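PDB 3GMV: beta-lactamase inhibitory protein BLIP-I from Streptomyces exfoliatus, which inhibits beta-lactamases, most likely by binding the enzyme directly through a protein-protein interface, as in the related inhibitor BLIP. Local coordinates for residues A[125-130]-A[138-143]; A[76-81]-A[102-107]; A[82-87]-A[150-155]; A[6-11]-A[66-71]. One frame throughout, in Å; residues are numbered along the deposited sequence.

All four contacts reach one antiparallel sheet. Contact 1 pairs strands 122-128 and 137-143, its centre about 7 Å from that of contact 2 and 9 Å from that of contact 3. Contact 2 ties the loop 76-79 to the 3-10 segment 102-104, which leads into strand 105-111, and contact 3 joins helix 81-84 and the turn 84-87 to the outermost strand 146-153. Contact 4, about 25 Å from contact 3 between centres, packs helix 5-10 on strand 63-69. Along the chain, contact 4 closes first, contacts 2 and 3 interlock, and contact 1 nests within contact 3. Contact 1 knits the sheet of this two-layer alpha/beta sandwich; the others fasten loops and helices to or beside it.

Contact 1: residues A[125-130]-A[138-143]; sequences YYCAAA and ASFHLT
Cys127 N donates to Ala138 O over 2.7 Å, the shortest polar bond of this contact, with an N-H...O angle of 168°. Ala138 N answers with a bond of 2.9 Å to Cys127 O. Two residues along, Tyr125 and Phe140 form a second hydrogen-bonded pair: Tyr125 N reaches Phe140 O at 2.8 Å, while Phe140 N meets Tyr125 O. Between these hydrogen-bonded pairs sits the non-hydrogen-bonded pair Tyr126 and Ser139, where the CA of Ser139 comes within 3.3 Å of Tyr125 O in a CA-H...O contact. This is the regular ladder of an antiparallel beta hairpin, here made by strands 122-128 and 137-143. On the face bearing Tyr125, Cys127, Ala138 and Phe140, the sulfur of Cys127 stands anti to its own carbonyl carbon (chi1 -56°) and approaches the Phe140 ring at its edge, in plane, with SG 3.8 Å from CD2 of Phe140. The same sulfur is joined to Cys105 in a disulfide, which ties the hairpin to strand 105-111. Small Ala138 leaves room for Tyr84 and Leu155, which pack on it. Farther along, CD1 of Leu142 meets CE2 of the Tyr125 ring at 4.1 Å. Helix 93-99 covers this apolar face: Leu96 packs on Phe140 and Leu142, and the Trp97 and Tyr125 rings meet edge-to-face.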
# COMPACT_ATOMS: atom_id res chain seq x y z
N TYR A 125 5.35 -2.65 -1.80
CA TYR A 125 4.81 -3.83 -2.45
C TYR A 125 4.71 -5.04 -1.51
O TYR A 125 5.56 -5.27 -0.64
CB TYR A 125 5.68 -4.16 -3.67
CG TYR A 125 5.41 -3.31 -4.87
CD1 TYR A 125 4.36 -3.60 -5.72
CD2 TYR A 125 6.21 -2.19 -5.17
CE1 TYR A 125 4.11 -2.83 -6.86
CE2 TYR A 125 5.97 -1.40 -6.31
CZ TYR A 125 4.91 -1.74 -7.13
OH TYR A 125 4.62 -1.02 -8.26
N TYR A 126 3.64 -5.80 -1.68
CA TYR A 126 3.41 -7.00 -0.91
C TYR A 126 3.24 -8.14 -1.90
O TYR A 126 2.41 -8.09 -2.81
CB TYR A 126 2.13 -6.81 -0.12
CG TYR A 126 1.54 -8.07 0.50
CD1 TYR A 126 2.13 -8.67 1.60
CD2 TYR A 126 0.39 -8.65 -0.03
CE1 TYR A 126 1.54 -9.84 2.18
CE2 TYR A 126 -0.18 -9.79 0.53
CZ TYR A 126 0.40 -10.37 1.63
OH TYR A 126 -0.19 -11.51 2.14
N CYS A 127 4.08 -9.15 -1.76
CA CYS A 127 4.07 -10.24 -2.72
C CYS A 127 3.64 -11.55 -2.06
O CYS A 127 4.40 -12.13 -1.27
CB CYS A 127 5.48 -10.39 -3.32
SG CYS A 127 6.11 -8.91 -4.05
N ALA A 128 2.44 -12.04 -2.38
CA ALA A 128 1.93 -13.26 -1.72
C ALA A 128 2.43 -14.49 -2.46
O ALA A 128 2.46 -14.49 -3.68
CB ALA A 128 0.41 -13.25 -1.75
N ALA A 129 2.83 -15.52 -1.72
CA ALA A 129 3.28 -16.76 -2.32
C ALA A 129 2.10 -17.67 -2.70
O ALA A 129 2.28 -18.65 -3.44
CB ALA A 129 4.23 -17.51 -1.37
N ALA A 130 0.91 -17.36 -2.20
CA ALA A 130 -0.26 -18.23 -2.43
C ALA A 130 -1.56 -17.44 -2.29
O ALA A 130 -1.55 -16.31 -1.81
CB ALA A 130 -0.25 -19.42 -1.45
N ALA A 138 6.46 -11.89 0.78
CA ALA A 138 7.58 -10.96 0.91
C ALA A 138 7.06 -9.53 0.74
O ALA A 138 6.05 -9.30 0.07
CB ALA A 138 8.67 -11.29 -0.12
N SER A 139 7.76 -8.59 1.37
CA SER A 139 7.47 -7.17 1.25
C SER A 139 8.72 -6.48 0.70
O SER A 139 9.84 -6.77 1.14
CB SER A 139 7.16 -6.56 2.62
OG SER A 139 5.96 -7.14 3.12
N PHE A 140 8.50 -5.51 -0.17
CA PHE A 140 9.60 -4.77 -0.77
C PHE A 140 9.17 -3.32 -0.81
O PHE A 140 8.09 -3.02 -1.31
CB PHE A 140 9.84 -5.25 -2.21
CG PHE A 140 10.28 -6.68 -2.30
CD1 PHE A 140 11.56 -7.05 -1.90
CD2 PHE A 140 9.44 -7.65 -2.84
CE1 PHE A 140 11.96 -8.39 -1.99
CE2 PHE A 140 9.86 -8.98 -2.97
CZ PHE A 140 11.10 -9.35 -2.53
N HIS A 141 10.01 -2.42 -0.31
CA HIS A 141 9.67 -0.99 -0.41
C HIS A 141 10.69 -0.30 -1.32
O HIS A 141 11.89 -0.53 -1.19
CB HIS A 141 9.63 -0.32 0.99
CG HIS A 141 8.64 -0.95 1.93
ND1 HIS A 141 8.54 -0.57 3.24
CD2 HIS A 141 7.76 -1.96 1.77
CE1 HIS A 141 7.62 -1.29 3.85
NE2 HIS A 141 7.13 -2.16 2.98
N LEU A 142 10.21 0.58 -2.21
CA LEU A 142 11.10 1.33 -3.09
C LEU A 142 11.07 2.79 -2.68
O LEU A 142 10.01 3.28 -2.27
CB LEU A 142 10.60 1.19 -4.54
CG LEU A 142 10.65 -0.19 -5.17
CD1 LEU A 142 9.91 -0.14 -6.54
CD2 LEU A 142 12.10 -0.63 -5.34
N THR A 143 12.22 3.46 -2.70
CA THR A 143 12.26 4.90 -2.46
C THR A 143 12.98 5.50 -3.68
O THR A 143 14.13 5.14 -3.95
CB THR A 143 13.01 5.23 -1.14
OG1 THR A 143 12.42 4.54 -0.02
CG2 THR A 143 13.00 6.74 -0.85

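Contact 2: residues A[76-81]-A[102-107]; sequences TPSVKL and KDSCVS
Thr76 N and Asp103 O make the backbone-to-backbone bond of this contact, 2.8 Å long and nearly straight (167°). Side-chain bonding centres on the hydroxyl of Ser104. Its OG, anti to the backbone N (chi1 -171°), accepts from Ser78 N at 2.9 Å and more weakly from Val79 N at 3.0 Å, where the angle falls to 132°. Serine suits this buried place: a short side chain ending in one oxygen can meet two successive N-H groups of an irregular chain. Within 76-81, Ser78 OG bonds to Thr76 O, the carbonyl that also receives a CA-H...O contact from Ser104 CA at 3.2 Å. Water-mediated bonding links the two exposed side chains, a water lying 2.8 Å from Thr76 OG1 and donating to Asp103 OD2 over 2.7 Å. Van der Waals contact is slight, carbon against hydroxyl oxygen: CB of Val79 lies against Ser104 OG and the CB of Asp103 beside the Thr76 hydroxyl. The contact thus fastens the loop leading into helix 81-84 to the 3-10 segment 102-104, which leads into strand 105-111. Because Ser104 OG serves as acceptor to both N-H groups, its own proton is probably turned away from them, and the loop is held by directional polar bonds far more than by apolar packing.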
# COMPACT_ATOMS: atom_id res chain seq x y z
N THR A 76 -0.78 -13.49 -10.00
CA THR A 76 -0.15 -14.82 -9.96
C THR A 76 0.72 -14.98 -8.73
O THR A 76 1.94 -14.79 -8.81
CB THR A 76 0.70 -15.03 -11.20
OG1 THR A 76 -0.06 -14.61 -12.36
CG2 THR A 76 1.12 -16.51 -11.34
N PRO A 77 0.10 -15.32 -7.58
CA PRO A 77 0.88 -15.55 -6.37
C PRO A 77 1.88 -16.70 -6.59
O PRO A 77 1.48 -17.84 -6.84
CB PRO A 77 -0.16 -15.99 -5.33
CG PRO A 77 -1.52 -15.69 -5.95
CD PRO A 77 -1.34 -15.59 -7.41
N SER A 78 3.16 -16.41 -6.50
CA SER A 78 4.14 -17.38 -6.93
C SER A 78 5.54 -17.09 -6.42
O SER A 78 6.51 -17.78 -6.79
CB SER A 78 4.18 -17.40 -8.44
OG SER A 78 4.53 -16.15 -8.97
N VAL A 79 5.68 -16.06 -5.58
CA VAL A 79 7.04 -15.73 -5.14
C VAL A 79 7.63 -16.85 -4.27
O VAL A 79 6.90 -17.50 -3.48
CB VAL A 79 7.07 -14.35 -4.41
CG1 VAL A 79 6.20 -14.40 -3.10
CG2 VAL A 79 8.51 -13.92 -4.11
N LYS A 80 8.93 -17.11 -4.46
CA LYS A 80 9.67 -18.17 -3.79
C LYS A 80 10.81 -17.58 -2.98
O LYS A 80 11.28 -16.48 -3.27
CB LYS A 80 10.30 -19.10 -4.85
CG LYS A 80 9.31 -19.83 -5.75
CD LYS A 80 8.29 -20.69 -4.96
CE LYS A 80 7.21 -21.23 -5.91
NZ LYS A 80 6.11 -21.83 -5.09
N LEU A 81 11.28 -18.33 -1.98
CA LEU A 81 12.46 -17.91 -1.23
C LEU A 81 13.64 -17.73 -2.16
O LEU A 81 14.45 -16.83 -1.98
CB LEU A 81 12.78 -18.91 -0.11
CG LEU A 81 13.88 -18.49 0.85
CD1 LEU A 81 13.59 -17.10 1.47
CD2 LEU A 81 13.98 -19.58 1.91
N LYS A 102 6.71 -9.62 -10.74
CA LYS A 102 5.83 -8.55 -10.30
C LYS A 102 4.37 -8.97 -10.27
O LYS A 102 3.57 -8.42 -9.49
CB LYS A 102 6.03 -7.28 -11.14
CG LYS A 102 5.49 -6.05 -10.45
CD LYS A 102 5.84 -4.77 -11.20
CE LYS A 102 4.76 -3.71 -11.05
NZ LYS A 102 4.88 -3.00 -9.79
N ASP A 103 3.98 -9.93 -11.11
CA ASP A 103 2.58 -10.39 -11.08
C ASP A 103 2.28 -11.12 -9.77
O ASP A 103 1.12 -11.44 -9.49
CB ASP A 103 2.26 -11.34 -12.25
CG ASP A 103 2.05 -10.62 -13.57
OD1 ASP A 103 1.91 -9.38 -13.58
OD2 ASP A 103 2.04 -11.31 -14.61
N SER A 104 3.32 -11.40 -8.96
CA SER A 104 3.06 -12.02 -7.64
C SER A 104 2.83 -10.99 -6.56
O SER A 104 2.78 -11.36 -5.40
CB SER A 104 4.23 -12.92 -7.20
OG SER A 104 3.91 -13.67 -6.04
N CYS A 105 2.73 -9.70 -6.94
CA CYS A 105 2.76 -8.59 -5.99
C CYS A 105 1.68 -7.55 -6.25
O CYS A 105 1.20 -7.39 -7.38
CB CYS A 105 4.09 -7.87 -6.05
SG CYS A 105 5.55 -9.01 -6.00
N VAL A 106 1.34 -6.81 -5.21
CA VAL A 106 0.40 -5.71 -5.34
C VAL A 106 0.91 -4.57 -4.49
O VAL A 106 1.75 -4.78 -3.61
CB VAL A 106 -1.01 -6.09 -4.81
CG1 VAL A 106 -1.59 -7.25 -5.59
CG2 VAL A 106 -0.97 -6.36 -3.27
N SER A 107 0.35 -3.37 -4.71
CA SER A 107 0.67 -2.24 -3.85
C SER A 107 -0.08 -2.21 -2.54
O SER A 107 -1.32 -2.37 -2.49
CB SER A 107 0.50 -0.91 -4.60
OG SER A 107 0.87 0.19 -3.78
O HOH W 1 1.71 -14.01 -14.39

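Contact 3: residues A[82-87]-A[150-155]; sequences SHYNRT and RYQRSL
Tyr84 and Arg150 bury the most surface here, their flat groups lying one on the other with centres 4.3 Å apart and planes inclined by 21°. The guanidinium sits out toward the phenol end of the ring, its NH2 3.2 Å from CE2 of Tyr84. Its opposite face looks onto Thr87 O. On the other side of the Tyr84 ring, CG of Gln152 rests 3.6 Å from the ring centroid in a CH-pi contact, so the aromatic is sandwiched between two side chains of strand 146-153. CB of Tyr84 also meets CD1 of Leu155.

Hydrogen bonds hold the edge of the guanidinium. Arg150 bends at chi3 (-73°), bringing NE to Thr87 OG1 at 2.9 Å in a straight bond (169°), while NH2 donates to Tyr84 O at 3.2 Å. A water links NH2 to Asn85 OD1. Thr87 suits its place because its hydroxyl is acceptor and donor at once: OG1 donates a hydrogen bond to Tyr84 O over 2.6 Å, inside the type I turn from Tyr84 to Thr87. Tyr84 O thereby takes three donors, Thr87 N, Thr87 OG1 and Arg150 NH2. The arginine thus clamps this turn to the outermost strand, and its positive charge would probably be stabilised by the tyrosine face and the oxygens at its edge.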
# COMPACT_ATOMS: atom_id res chain seq x y z
N SER A 82 13.73 -18.54 -3.21
CA SER A 82 14.82 -18.38 -4.19
C SER A 82 14.83 -16.96 -4.78
O SER A 82 15.89 -16.31 -4.91
CB SER A 82 14.61 -19.40 -5.32
OG SER A 82 15.69 -19.37 -6.26
N HIS A 83 13.66 -16.46 -5.16
CA HIS A 83 13.57 -15.11 -5.70
C HIS A 83 14.02 -14.11 -4.65
O HIS A 83 14.79 -13.17 -4.93
CB HIS A 83 12.14 -14.69 -6.03
CG HIS A 83 11.47 -15.50 -7.08
ND1 HIS A 83 10.31 -16.20 -6.84
CD2 HIS A 83 11.71 -15.63 -8.41
CE1 HIS A 83 9.88 -16.76 -7.96
NE2 HIS A 83 10.71 -16.42 -8.93
N TYR A 84 13.47 -14.25 -3.45
CA TYR A 84 13.76 -13.33 -2.36
C TYR A 84 15.26 -13.24 -2.08
O TYR A 84 15.81 -12.14 -1.85
CB TYR A 84 12.98 -13.76 -1.09
CG TYR A 84 13.25 -12.80 0.07
CD1 TYR A 84 12.54 -11.61 0.17
CD2 TYR A 84 14.21 -13.09 1.02
CE1 TYR A 84 12.78 -10.73 1.20
CE2 TYR A 84 14.46 -12.22 2.05
CZ TYR A 84 13.76 -11.04 2.13
OH TYR A 84 14.03 -10.18 3.15
N ASN A 85 15.93 -14.39 -2.12
CA ASN A 85 17.37 -14.47 -1.86
C ASN A 85 18.23 -13.80 -2.92
O ASN A 85 19.44 -13.61 -2.70
CB ASN A 85 17.81 -15.93 -1.72
CG ASN A 85 17.41 -16.51 -0.39
OD1 ASN A 85 17.11 -15.77 0.55
ND2 ASN A 85 17.41 -17.85 -0.30
N ARG A 86 17.61 -13.38 -4.02
CA ARG A 86 18.32 -12.62 -5.03
C ARG A 86 17.90 -11.16 -5.05
O ARG A 86 18.10 -10.44 -6.05
CB ARG A 86 18.21 -13.30 -6.41
CG ARG A 86 18.97 -14.63 -6.45
CD ARG A 86 18.92 -15.27 -7.89
NE ARG A 86 17.56 -15.70 -8.22
CZ ARG A 86 17.02 -16.87 -7.86
NH1 ARG A 86 17.73 -17.75 -7.16
NH2 ARG A 86 15.76 -17.16 -8.21
N THR A 87 17.38 -10.69 -3.92
CA THR A 87 17.16 -9.27 -3.73
C THR A 87 18.11 -8.79 -2.65
O THR A 87 18.61 -9.59 -1.81
CB THR A 87 15.70 -8.93 -3.33
OG1 THR A 87 15.38 -9.58 -2.09
CG2 THR A 87 14.73 -9.46 -4.41
N ARG A 150 13.29 -4.80 2.58
CA ARG A 150 12.88 -6.12 2.09
C ARG A 150 12.65 -7.00 3.33
O ARG A 150 13.40 -6.91 4.31
CB ARG A 150 13.95 -6.72 1.16
CG ARG A 150 15.40 -6.71 1.78
CD ARG A 150 16.47 -7.17 0.73
NE ARG A 150 16.46 -8.61 0.44
CZ ARG A 150 17.05 -9.55 1.19
NH1 ARG A 150 17.66 -9.23 2.34
NH2 ARG A 150 17.02 -10.83 0.81
N TYR A 151 11.60 -7.80 3.31
CA TYR A 151 11.27 -8.68 4.42
C TYR A 151 10.57 -9.89 3.84
O TYR A 151 9.84 -9.77 2.84
CB TYR A 151 10.34 -7.96 5.39
CG TYR A 151 10.11 -8.73 6.66
CD1 TYR A 151 11.07 -8.71 7.68
CD2 TYR A 151 8.95 -9.46 6.85
CE1 TYR A 151 10.87 -9.42 8.84
CE2 TYR A 151 8.76 -10.18 8.03
CZ TYR A 151 9.72 -10.14 9.01
OH TYR A 151 9.51 -10.86 10.16
N GLN A 152 10.74 -11.06 4.47
CA GLN A 152 9.91 -12.20 4.09
C GLN A 152 9.44 -13.01 5.30
O GLN A 152 10.11 -13.08 6.32
CB GLN A 152 10.61 -13.11 3.07
CG GLN A 152 11.77 -13.91 3.62
CD GLN A 152 11.33 -15.21 4.29
OE1 GLN A 152 10.23 -15.73 4.04
NE2 GLN A 152 12.18 -15.74 5.13
N ARG A 153 8.26 -13.60 5.15
CA ARG A 153 7.69 -14.43 6.20
C ARG A 153 7.26 -15.76 5.61
O ARG A 153 6.38 -15.80 4.75
CB ARG A 153 6.47 -13.72 6.78
CG ARG A 153 5.36 -13.50 5.71
CD ARG A 153 3.95 -13.42 6.32
NE ARG A 153 2.87 -13.43 5.32
CZ ARG A 153 2.00 -12.43 5.14
NH1 ARG A 153 1.03 -12.52 4.22
NH2 ARG A 153 2.07 -11.33 5.91
N SER A 154 7.92 -16.83 6.04
CA SER A 154 7.48 -18.18 5.75
C SER A 154 7.61 -18.62 4.32
O SER A 154 6.98 -19.61 3.94
CB SER A 154 6.02 -18.41 6.18
OG SER A 154 5.93 -18.25 7.59
N LEU A 155 8.42 -17.93 3.51
CA LEU A 155 8.60 -18.37 2.13
C LEU A 155 9.25 -19.73 2.05
O LEU A 155 10.06 -20.08 2.92
CB LEU A 155 9.43 -17.38 1.32
CG LEU A 155 8.76 -16.04 1.01
CD1 LEU A 155 9.78 -15.20 0.22
CD2 LEU A 155 7.43 -16.21 0.23
O HOH W 2 18.17 -13.29 1.71

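Contact 4: residues A[6-11]-A[66-71]; sequences EKYEQI and KRNEYL
The Tyr8 ring lies between two aliphatic groups, with Lys66 CE over the centre of one face at 3.9 Å from the centroid and Leu71 CD1 over the opposite face, offset toward the rim and 3.6 Å from CG of Tyr8. Both are CH-pi contacts, and NZ of Lys66 adds a cation-pi contact at 4.5 Å from the same centroid. A bend at chi3 (61°) sets CE above the ring; beyond it, NZ donates to Tyr8 O at 2.9 Å and to Ile11 O at 2.8 Å. Lysine suits this place because its chain can coat an aromatic face while its tip serves carbonyls. At the phenol end, Asn68 ND2 gives Tyr8 OH a weak bond of 3.2 Å, the amide and ring planes 80° apart; ND2 also bonds to Ser107 O on the neighbouring strand. Helix 5-10 here packs on strand 63-69, the axes of 6-10 and 66-69 running nearly antiparallel (166°) and 10.4 Å apart, as in the helix layer of an alpha/beta sandwich. Phe55 also touches Tyr8, Ile11 and Lys66. Buried against carbonyls at the C-terminal end of the helix and a pi face, the lysine ammonium would be stabilised in its charged form.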
# COMPACT_ATOMS: atom_id res chain seq x y z
N GLU A 6 -11.50 0.94 -6.32
CA GLU A 6 -11.71 2.03 -7.26
C GLU A 6 -11.68 3.39 -6.58
O GLU A 6 -11.07 4.33 -7.11
CB GLU A 6 -13.01 1.82 -8.08
CG GLU A 6 -12.91 0.64 -9.05
CD GLU A 6 -12.86 -0.75 -8.36
OE1 GLU A 6 -13.43 -0.95 -7.26
OE2 GLU A 6 -12.25 -1.68 -8.95
N LYS A 7 -12.30 3.52 -5.40
CA LYS A 7 -12.24 4.79 -4.66
C LYS A 7 -10.80 5.11 -4.24
O LYS A 7 -10.35 6.26 -4.32
CB LYS A 7 -13.19 4.77 -3.45
CG LYS A 7 -14.68 4.75 -3.92
CD LYS A 7 -15.69 4.48 -2.86
CE LYS A 7 -17.06 4.83 -3.45
NZ LYS A 7 -17.22 6.31 -3.59
N TYR A 8 -10.09 4.10 -3.77
CA TYR A 8 -8.66 4.23 -3.44
C TYR A 8 -7.87 4.85 -4.59
O TYR A 8 -7.08 5.76 -4.38
CB TYR A 8 -8.07 2.84 -3.09
CG TYR A 8 -6.62 2.81 -2.59
CD1 TYR A 8 -6.31 3.14 -1.28
CD2 TYR A 8 -5.59 2.39 -3.42
CE1 TYR A 8 -4.96 3.09 -0.81
CE2 TYR A 8 -4.27 2.29 -2.96
CZ TYR A 8 -3.97 2.65 -1.67
OH TYR A 8 -2.66 2.58 -1.20
N GLU A 9 -8.08 4.35 -5.80
CA GLU A 9 -7.39 4.88 -6.98
C GLU A 9 -7.80 6.31 -7.36
O GLU A 9 -7.00 7.06 -7.90
CB GLU A 9 -7.54 3.91 -8.17
CG GLU A 9 -7.00 2.50 -7.83
CD GLU A 9 -7.58 1.39 -8.72
OE1 GLU A 9 -8.27 1.70 -9.72
OE2 GLU A 9 -7.35 0.21 -8.41
N GLN A 10 -9.06 6.67 -7.10
CA GLN A 10 -9.55 8.01 -7.40
C GLN A 10 -8.91 9.03 -6.45
O GLN A 10 -8.85 10.22 -6.78
CB GLN A 10 -11.07 8.05 -7.23
CG GLN A 10 -11.78 7.32 -8.36
CD GLN A 10 -13.17 6.91 -8.01
OE1 GLN A 10 -13.83 7.52 -7.18
NE2 GLN A 10 -13.65 5.85 -8.67
N ILE A 11 -8.50 8.56 -5.27
CA ILE A 11 -7.88 9.42 -4.24
C ILE A 11 -6.43 9.67 -4.64
O ILE A 11 -5.72 8.72 -4.98
CB ILE A 11 -8.00 8.76 -2.85
CG1 ILE A 11 -9.46 8.89 -2.40
CG2 ILE A 11 -7.10 9.46 -1.82
CD1 ILE A 11 -9.89 7.89 -1.29
N LYS A 66 -0.89 7.23 1.16
CA LYS A 66 -1.92 6.23 1.01
C LYS A 66 -1.37 4.89 1.42
O LYS A 66 -0.25 4.54 1.03
CB LYS A 66 -2.35 6.13 -0.47
CG LYS A 66 -2.94 7.43 -1.02
CD LYS A 66 -3.13 7.43 -2.54
CE LYS A 66 -4.09 6.36 -3.00
NZ LYS A 66 -4.22 6.42 -4.49
N ARG A 67 -2.18 4.11 2.13
CA ARG A 67 -1.77 2.75 2.48
C ARG A 67 -3.01 1.88 2.39
O ARG A 67 -4.15 2.39 2.49
CB ARG A 67 -1.14 2.69 3.89
CG ARG A 67 -2.09 3.03 5.06
CD ARG A 67 -1.30 3.30 6.36
NE ARG A 67 -2.19 3.67 7.46
CZ ARG A 67 -2.70 2.80 8.33
NH1 ARG A 67 -2.43 1.51 8.24
NH2 ARG A 67 -3.49 3.24 9.31
N ASN A 68 -2.81 0.58 2.22
CA ASN A 68 -3.93 -0.33 2.27
C ASN A 68 -3.45 -1.73 2.59
O ASN A 68 -2.25 -2.06 2.44
CB ASN A 68 -4.68 -0.33 0.94
CG ASN A 68 -4.00 -1.21 -0.10
OD1 ASN A 68 -4.22 -2.43 -0.13
ND2 ASN A 68 -3.22 -0.60 -1.01
N GLU A 69 -4.38 -2.55 3.05
CA GLU A 69 -4.15 -3.99 3.04
C GLU A 69 -5.34 -4.64 2.40
O GLU A 69 -6.50 -4.27 2.67
CB GLU A 69 -3.93 -4.55 4.44
CG GLU A 69 -2.56 -4.18 5.00
CD GLU A 69 -2.30 -4.86 6.32
OE1 GLU A 69 -2.73 -4.31 7.34
OE2 GLU A 69 -1.70 -5.96 6.33
N TYR A 70 -5.06 -5.56 1.49
CA TYR A 70 -6.08 -6.46 0.93
C TYR A 70 -7.00 -5.87 -0.13
O TYR A 70 -7.91 -6.55 -0.59
CB TYR A 70 -6.92 -7.17 2.04
CG TYR A 70 -6.12 -7.64 3.24
CD1 TYR A 70 -4.90 -8.29 3.08
CD2 TYR A 70 -6.58 -7.41 4.54
CE1 TYR A 70 -4.16 -8.70 4.18
CE2 TYR A 70 -5.84 -7.83 5.65
CZ TYR A 70 -4.63 -8.47 5.45
OH TYR A 70 -3.88 -8.87 6.53
N LEU A 71 -6.77 -4.63 -0.57
CA LEU A 71 -7.60 -4.08 -1.63
C LEU A 71 -7.35 -4.77 -2.96
O LEU A 71 -8.21 -4.76 -3.82
CB LEU A 71 -7.37 -2.57 -1.83
CG LEU A 71 -7.83 -1.69 -0.66
CD1 LEU A 71 -7.53 -0.22 -0.94
CD2 LEU A 71 -9.35 -1.90 -0.41